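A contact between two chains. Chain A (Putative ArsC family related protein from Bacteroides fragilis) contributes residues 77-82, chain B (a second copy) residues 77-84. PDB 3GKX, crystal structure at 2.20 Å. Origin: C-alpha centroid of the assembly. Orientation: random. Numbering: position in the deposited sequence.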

# COMPACT_ATOMS: atom_id res chain seq x y z
N LEU A 77 -10.17 -10.87 -5.04
CA LEU A 77 -9.29 -10.54 -3.95
C LEU A 77 -9.88 -9.60 -2.87
O LEU A 77 -9.63 -9.83 -1.69
CB LEU A 77 -7.90 -10.07 -4.45
CG LEU A 77 -7.02 -11.20 -5.06
CD1 LEU A 77 -5.82 -10.66 -5.84
CD2 LEU A 77 -6.57 -12.12 -4.00
N PRO A 78 -10.63 -8.54 -3.26
CA PRO A 78 -11.22 -7.66 -2.21
C PRO A 78 -12.30 -8.34 -1.36
O PRO A 78 -12.67 -7.77 -0.32
CB PRO A 78 -11.84 -6.51 -3.03
CG PRO A 78 -10.97 -6.42 -4.22
CD PRO A 78 -10.75 -7.89 -4.59
N THR A 79 -12.80 -9.51 -1.79
CA THR A 79 -13.79 -10.28 -1.03
C THR A 79 -13.15 -11.33 -0.12
O THR A 79 -13.85 -12.17 0.47
CB THR A 79 -14.78 -11.05 -1.95
OG1 THR A 79 -14.13 -12.20 -2.47
CG2 THR A 79 -15.29 -10.21 -3.10
N MSE A 80 -11.82 -11.26 0.00
CA MSE A 80 -11.03 -12.21 0.78
C MSE A 80 -10.27 -11.46 1.84
O MSE A 80 -9.80 -10.34 1.58
CB MSE A 80 -10.00 -12.90 -0.11
CG MSE A 80 -10.61 -13.67 -1.26
SE MSE A 80 -9.25 -14.49 -2.39
CE MSE A 80 -8.31 -15.61 -1.09
N THR A 81 -10.14 -12.06 3.03
CA THR A 81 -9.37 -11.46 4.12
C THR A 81 -7.87 -11.57 3.79
O THR A 81 -7.50 -12.36 2.92
CB THR A 81 -9.64 -12.15 5.48
OG1 THR A 81 -9.13 -13.49 5.44
CG2 THR A 81 -11.18 -12.17 5.81
N GLU A 82 -7.04 -10.79 4.48
CA GLU A 82 -5.58 -10.88 4.34
C GLU A 82 -5.06 -12.31 4.50
O GLU A 82 -4.26 -12.78 3.68
CB GLU A 82 -4.86 -9.94 5.31
CG GLU A 82 -4.62 -8.61 4.69
CD GLU A 82 -3.91 -7.60 5.60
OE1 GLU A 82 -3.59 -7.96 6.77
OE2 GLU A 82 -3.68 -6.44 5.12
N LEU B 77 -10.38 -5.80 12.23
CA LEU B 77 -10.06 -5.39 10.86
C LEU B 77 -9.57 -6.52 9.99
O LEU B 77 -9.96 -6.59 8.82
CB LEU B 77 -9.05 -4.23 10.80
CG LEU B 77 -9.42 -2.76 10.98
CD1 LEU B 77 -8.18 -1.92 10.75
CD2 LEU B 77 -10.55 -2.28 10.07
N PRO B 78 -8.68 -7.39 10.53
CA PRO B 78 -8.21 -8.47 9.68
C PRO B 78 -9.38 -9.23 9.07
O PRO B 78 -9.62 -9.11 7.85
CB PRO B 78 -7.40 -9.32 10.64
CG PRO B 78 -6.74 -8.30 11.49
CD PRO B 78 -7.80 -7.24 11.71
N THR B 79 -10.13 -9.93 9.92
CA THR B 79 -11.37 -10.64 9.59
C THR B 79 -12.35 -9.95 8.60
O THR B 79 -13.35 -10.55 8.15
CB THR B 79 -12.11 -11.03 10.91
OG1 THR B 79 -12.80 -9.89 11.43
CG2 THR B 79 -11.10 -11.49 11.93
N MSE B 80 -12.04 -8.70 8.25
CA MSE B 80 -12.79 -7.96 7.25
C MSE B 80 -12.11 -7.91 5.90
O MSE B 80 -10.88 -7.78 5.79
CB MSE B 80 -13.02 -6.53 7.73
CG MSE B 80 -13.48 -6.47 9.18
SE MSE B 80 -14.33 -4.77 9.48
CE MSE B 80 -12.83 -3.56 9.51
N THR B 81 -12.93 -8.00 4.87
CA THR B 81 -12.44 -7.92 3.52
C THR B 81 -12.30 -6.43 3.20
O THR B 81 -12.87 -5.58 3.91
CB THR B 81 -13.45 -8.58 2.55
OG1 THR B 81 -14.67 -7.83 2.56
CG2 THR B 81 -13.74 -10.05 2.96
N GLU B 82 -11.55 -6.13 2.15
CA GLU B 82 -11.40 -4.78 1.65
C GLU B 82 -12.77 -4.14 1.41
O GLU B 82 -13.00 -3.03 1.88
CB GLU B 82 -10.60 -4.77 0.35
CG GLU B 82 -10.31 -3.39 -0.19
CD GLU B 82 -9.74 -3.40 -1.62
OE1 GLU B 82 -8.71 -4.06 -1.87
OE2 GLU B 82 -10.34 -2.74 -2.49
N GLU B 83 -13.65 -4.82 0.66
CA GLU B 83 -15.04 -4.36 0.49
C GLU B 83 -15.65 -3.94 1.84
O GLU B 83 -16.09 -2.80 1.97
CB GLU B 83 -15.96 -5.42 -0.16
CG GLU B 83 -15.76 -5.66 -1.67
CD GLU B 83 -15.89 -4.40 -2.56
OE1 GLU B 83 -16.82 -3.57 -2.35
OE2 GLU B 83 -15.06 -4.25 -3.51
N GLU B 84 -15.62 -4.83 2.83
CA GLU B 84 -16.19 -4.51 4.16
C GLU B 84 -15.49 -3.34 4.88
O GLU B 84 -16.16 -2.44 5.40
CB GLU B 84 -16.24 -5.74 5.05
CG GLU B 84 -17.02 -6.89 4.42
CD GLU B 84 -16.84 -8.19 5.18
OE1 GLU B 84 -15.80 -8.37 5.84
OE2 GLU B 84 -17.77 -9.05 5.12
O HOH W 1 -7.93 -8.63 5.94

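A small, asymmetric contact between the same segment of the two copies joins backbone carbonyls, threonine methyls and a helix N-terminus, with one direct hydrogen bond and one bridging water. The carbonyl of P78(A) points at the first turn of the chain B helix, where amides have no preceding turn of helix to supply carbonyl acceptors; E83(B) N donates to P78(A) O at 3.3 Å with a nearly straight angle of 167°. The reciprocal site is built differently: water 1 accepts from E82(A) N (2.8 Å) and donates to P78(B) O (2.6 Å), spanning a gap too wide for a direct bond.

Between these sites the two T81 residues approach closely, their CA atoms 4.7 Å apart. Each threonine has chi1 in the p well and serves as a helix N-cap; in chain B, T81(B) OG1 accepts from E84(B) N (3.2 Å), while T81(B) N donates to E84(B) OE1 (3.1 Å). The hydroxyl serves the cap, while the methyl faces the partner's backbone: T81(B) CG2 lies 3.3 Å from T79(A) O, and T81(A) CG2 lies 3.6 Å from T79(B) O. P78(A) gives up the most surface: its compact, apolar ring rests against the aliphatic start of E82(B), with P78(A) CB 4.0 Å from E82(B) CB, and its carbonyl remains available as an acceptor. E82(B) OE1 is hydrogen-bonded elsewhere in the structure. In all, 383 Å² is buried.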